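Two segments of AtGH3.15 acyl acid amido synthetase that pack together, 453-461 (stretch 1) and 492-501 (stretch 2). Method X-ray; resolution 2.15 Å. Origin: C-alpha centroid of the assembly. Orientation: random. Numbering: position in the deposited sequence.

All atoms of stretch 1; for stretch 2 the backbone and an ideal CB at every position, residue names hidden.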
# COMPACT_ATOMS: atom_id res chain seq x y z
N LEU A 453 -11.52 -11.31 -16.51
CA LEU A 453 -12.43 -10.63 -17.43
C LEU A 453 -13.43 -11.58 -18.06
O LEU A 453 -14.57 -11.18 -18.35
CB LEU A 453 -11.61 -9.94 -18.52
CG LEU A 453 -12.26 -8.69 -19.08
CD1 LEU A 453 -12.02 -7.54 -18.09
CD2 LEU A 453 -11.67 -8.39 -20.45
N LEU A 454 -13.05 -12.84 -18.27
CA LEU A 454 -13.97 -13.79 -18.90
C LEU A 454 -15.20 -14.05 -18.04
O LEU A 454 -16.21 -14.54 -18.56
CB LEU A 454 -13.27 -15.11 -19.18
CG LEU A 454 -12.54 -15.21 -20.53
CD1 LEU A 454 -11.53 -14.09 -20.70
CD2 LEU A 454 -11.87 -16.55 -20.66
N LEU A 455 -15.14 -13.76 -16.74
CA LEU A 455 -16.30 -13.96 -15.89
C LEU A 455 -17.34 -12.85 -15.99
O LEU A 455 -18.49 -13.07 -15.60
CB LEU A 455 -15.88 -14.08 -14.42
CG LEU A 455 -14.81 -15.07 -13.99
CD1 LEU A 455 -14.26 -14.62 -12.63
CD2 LEU A 455 -15.35 -16.49 -13.93
N GLU A 456 -16.96 -11.66 -16.47
CA GLU A 456 -17.91 -10.55 -16.55
C GLU A 456 -19.19 -10.90 -17.30
O GLU A 456 -20.27 -10.52 -16.81
CB GLU A 456 -17.25 -9.32 -17.19
CG GLU A 456 -16.28 -8.57 -16.29
CD GLU A 456 -15.88 -7.23 -16.88
OE1 GLU A 456 -16.39 -6.88 -17.97
OE2 GLU A 456 -15.05 -6.52 -16.25
N PRO A 457 -19.16 -11.59 -18.45
CA PRO A 457 -20.42 -11.97 -19.09
C PRO A 457 -21.27 -12.92 -18.26
O PRO A 457 -22.45 -13.09 -18.59
CB PRO A 457 -19.97 -12.63 -20.40
CG PRO A 457 -18.64 -12.05 -20.67
CD PRO A 457 -18.01 -11.87 -19.32
N HIS A 458 -20.73 -13.55 -17.23
CA HIS A 458 -21.50 -14.49 -16.42
C HIS A 458 -21.93 -13.91 -15.08
O HIS A 458 -22.44 -14.65 -14.23
CB HIS A 458 -20.71 -15.78 -16.21
CG HIS A 458 -20.43 -16.51 -17.47
ND1 HIS A 458 -19.47 -16.10 -18.37
CD2 HIS A 458 -21.01 -17.61 -18.01
CE1 HIS A 458 -19.46 -16.92 -19.41
NE2 HIS A 458 -20.39 -17.84 -19.21
N ASP A 459 -21.76 -12.59 -14.88
CA ASP A 459 -22.14 -11.90 -13.64
C ASP A 459 -21.43 -12.49 -12.43
O ASP A 459 -22.02 -12.68 -11.37
CB ASP A 459 -23.65 -11.89 -13.42
CG ASP A 459 -24.40 -11.39 -14.63
OD1 ASP A 459 -24.01 -10.33 -15.17
OD2 ASP A 459 -25.35 -12.07 -15.07
N LEU A 460 -20.16 -12.81 -12.62
CA LEU A 460 -19.29 -13.27 -11.55
C LEU A 460 -18.09 -12.34 -11.46
O LEU A 460 -17.70 -11.71 -12.46
CB LEU A 460 -18.84 -14.71 -11.80
CG LEU A 460 -19.99 -15.70 -11.69
CD1 LEU A 460 -19.57 -17.06 -12.17
CD2 LEU A 460 -20.47 -15.73 -10.23
N MET A 461 -17.55 -12.22 -10.27
CA MET A 461 -16.41 -11.36 -10.00
C MET A 461 -15.37 -12.14 -9.20
O MET A 461 -15.72 -12.94 -8.33
CB MET A 461 -16.83 -10.10 -9.21
CG MET A 461 -15.77 -8.97 -9.19
SD MET A 461 -16.22 -7.52 -8.18
CE MET A 461 -16.68 -6.35 -9.45
N UNK A 492 -27.95 -19.76 -5.30
CA UNK A 492 -26.57 -20.14 -5.58
C UNK A 492 -26.07 -19.53 -6.88
O UNK A 492 -26.82 -19.42 -7.86
CB UNK A 492 -26.44 -21.66 -5.64
N UNK A 493 -24.80 -19.13 -6.89
CA UNK A 493 -24.08 -18.73 -8.10
C UNK A 493 -22.92 -19.70 -8.32
O UNK A 493 -22.29 -20.15 -7.36
CB UNK A 493 -23.58 -17.29 -7.99
N UNK A 494 -22.64 -20.02 -9.60
CA UNK A 494 -21.58 -20.98 -9.88
C UNK A 494 -21.14 -20.86 -11.33
O UNK A 494 -22.01 -20.76 -12.22
CB UNK A 494 -22.04 -22.41 -9.58
N UNK A 495 -19.84 -20.86 -11.63
CA UNK A 495 -19.39 -20.74 -13.02
C UNK A 495 -19.44 -22.08 -13.74
O UNK A 495 -19.14 -23.13 -13.16
CB UNK A 495 -17.97 -20.18 -13.07
N UNK A 496 -19.83 -22.05 -15.01
CA UNK A 496 -19.83 -23.29 -15.77
C UNK A 496 -18.39 -23.73 -16.04
O UNK A 496 -17.44 -22.94 -15.98
CB UNK A 496 -20.60 -23.12 -17.08
N UNK A 497 -18.22 -25.04 -16.30
CA UNK A 497 -16.88 -25.59 -16.36
C UNK A 497 -16.14 -25.10 -17.60
O UNK A 497 -14.92 -24.88 -17.54
CB UNK A 497 -16.93 -27.12 -16.34
N UNK A 498 -16.85 -24.88 -18.71
CA UNK A 498 -16.21 -24.41 -19.94
C UNK A 498 -15.54 -23.06 -19.74
O UNK A 498 -14.38 -22.86 -20.12
CB UNK A 498 -17.24 -24.32 -21.07
N UNK A 499 -16.26 -22.10 -19.16
CA UNK A 499 -15.64 -20.80 -18.93
C UNK A 499 -14.47 -20.92 -17.94
O UNK A 499 -13.41 -20.33 -18.16
CB UNK A 499 -16.68 -19.80 -18.41
N UNK A 500 -14.62 -21.71 -16.86
CA UNK A 500 -13.51 -21.88 -15.91
C UNK A 500 -12.29 -22.47 -16.58
O UNK A 500 -11.16 -22.05 -16.32
CB UNK A 500 -13.93 -22.77 -14.74
N UNK A 501 -12.50 -23.44 -17.47
CA UNK A 501 -11.37 -24.05 -18.16
C UNK A 501 -10.70 -23.06 -19.10
O UNK A 501 -9.47 -23.06 -19.25
CB UNK A 501 -11.82 -25.29 -18.94

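At position 492 the ideal CB has no atom of stretch 1 within 5.5 Å, and phi/psi of -66/143 is extended. Stretch 1 sets no demand, so almost any residue would serve; the deposited one is Lys492, poorly ordered and out of reach.

Position 493 is different. Its CA-to-CB bond points toward stretch 1, and the ideal CB lies 4.1 Å from CD2 of Leu460. A methyl at that range favours an apolar side chain, aliphatic or aromatic. The residue is Phe493, with chi1 of 63° (p); its CD1 comes within 3.7 Å of Leu460 CD2, the methyl approaching the ring obliquely.

At 494 the bond points away and the ideal CB has no neighbour in stretch 1, which leaves polar or charged side chains free to extend. Glu494 does so, chi1 and chi2 both t, while its backbone C sits 4.2 Å from Leu460 CD1.

Position 495 points sideways, yet its ideal CB is 3.6 Å from Leu460 CD1 and 4.6 Å from Leu455 CD2. A compact apolar group suits this, and phi of -82° with psi of 142° also admits proline. Pro495 is found, its CB 3.6 Å from Leu460 CD1, so that Leu460 touches both this ring and Phe493.

The 496 backbone, at -70/158, precedes residues with helical angles from 497 onward. This is an N-cap geometry, for which Ser, Thr, Asp or Asn would be apt. Asn496 accepts through OD1 from the backbone N of 499 at 2.8 Å, a capping bond with an N-H...O angle of 166°. CB points sideways, but the side chain's end comes nearer: ND2 lies 3.5 Å from His458 NE2.

Positions 497 and 498 have helical angles and ideal CB atoms clear of stretch 1, so polar residues fit readily. They are Arg497, hydrogen-bonded elsewhere in the structure, and Asp498.

At 499 CB points toward stretch 1, 4.1 Å from His458 CE1 and 5.3 Å from Leu454 O. The helical backbone and close imidazole suggest a modest apolar side chain such as Val, Ile or Ala. Val499 places CG2 3.8 Å from both His458 CE1 and Leu454 O, and CG1 over one face of the His458 ring.

The bond at 500 points away, so a short side chain would miss stretch 1, whereas a long flexible one could turn back to Leu455. Met500, m at all three chi angles, does this, its SD 4.1 Å from Leu455 CD2.

Position 501, helical and remote, tolerates many residues; Glu501 donates its N to Arg497 O at 2.8 Å.

Stretch 2 (492-501) KFEPNRDVME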
# COMPACT_ATOMS: atom_id res chain seq x y z
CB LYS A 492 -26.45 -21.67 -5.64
CG LYS A 492 -26.98 -22.42 -4.41
CD LYS A 492 -26.01 -22.39 -3.24
CE LYS A 492 -25.78 -23.80 -2.73
NZ LYS A 492 -24.58 -24.41 -3.38
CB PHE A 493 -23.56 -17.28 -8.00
CG PHE A 493 -22.53 -17.03 -6.88
CD1 PHE A 493 -21.20 -17.38 -7.03
CD2 PHE A 493 -22.90 -16.37 -5.71
CE1 PHE A 493 -20.27 -17.14 -6.02
CE2 PHE A 493 -21.98 -16.12 -4.69
CZ PHE A 493 -20.67 -16.50 -4.85
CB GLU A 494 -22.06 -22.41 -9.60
CG GLU A 494 -21.01 -23.49 -9.82
CD GLU A 494 -21.49 -24.87 -9.41
OE1 GLU A 494 -22.22 -25.52 -10.19
OE2 GLU A 494 -21.14 -25.31 -8.28
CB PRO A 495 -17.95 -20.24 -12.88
CG PRO A 495 -17.48 -20.88 -11.61
CD PRO A 495 -18.70 -20.98 -10.70
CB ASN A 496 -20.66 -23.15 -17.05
CG ASN A 496 -19.92 -22.42 -18.18
OD1 ASN A 496 -18.89 -22.88 -18.68
ND2 ASN A 496 -20.50 -21.30 -18.61
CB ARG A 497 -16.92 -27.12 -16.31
CG ARG A 497 -15.70 -27.83 -16.91
CD ARG A 497 -15.44 -29.21 -16.28
NE ARG A 497 -15.67 -29.22 -14.83
CZ ARG A 497 -14.71 -29.29 -13.90
NH1 ARG A 497 -13.43 -29.34 -14.24
NH2 ARG A 497 -15.04 -29.29 -12.61
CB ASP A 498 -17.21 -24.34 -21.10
CG ASP A 498 -17.64 -25.71 -21.61
OD1 ASP A 498 -16.78 -26.56 -21.91
OD2 ASP A 498 -18.86 -25.93 -21.74
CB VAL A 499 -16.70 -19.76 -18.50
CG1 VAL A 499 -17.29 -20.11 -17.15
CG2 VAL A 499 -16.09 -18.37 -18.48
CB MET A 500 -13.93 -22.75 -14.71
CG MET A 500 -14.81 -22.04 -13.69
SD MET A 500 -14.19 -20.37 -13.35
CE MET A 500 -12.65 -20.73 -12.48
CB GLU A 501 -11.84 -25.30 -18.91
CG GLU A 501 -12.18 -26.46 -17.96
CD GLU A 501 -12.62 -27.74 -18.69
OE1 GLU A 501 -13.31 -27.66 -19.74
OE2 GLU A 501 -12.28 -28.84 -18.20
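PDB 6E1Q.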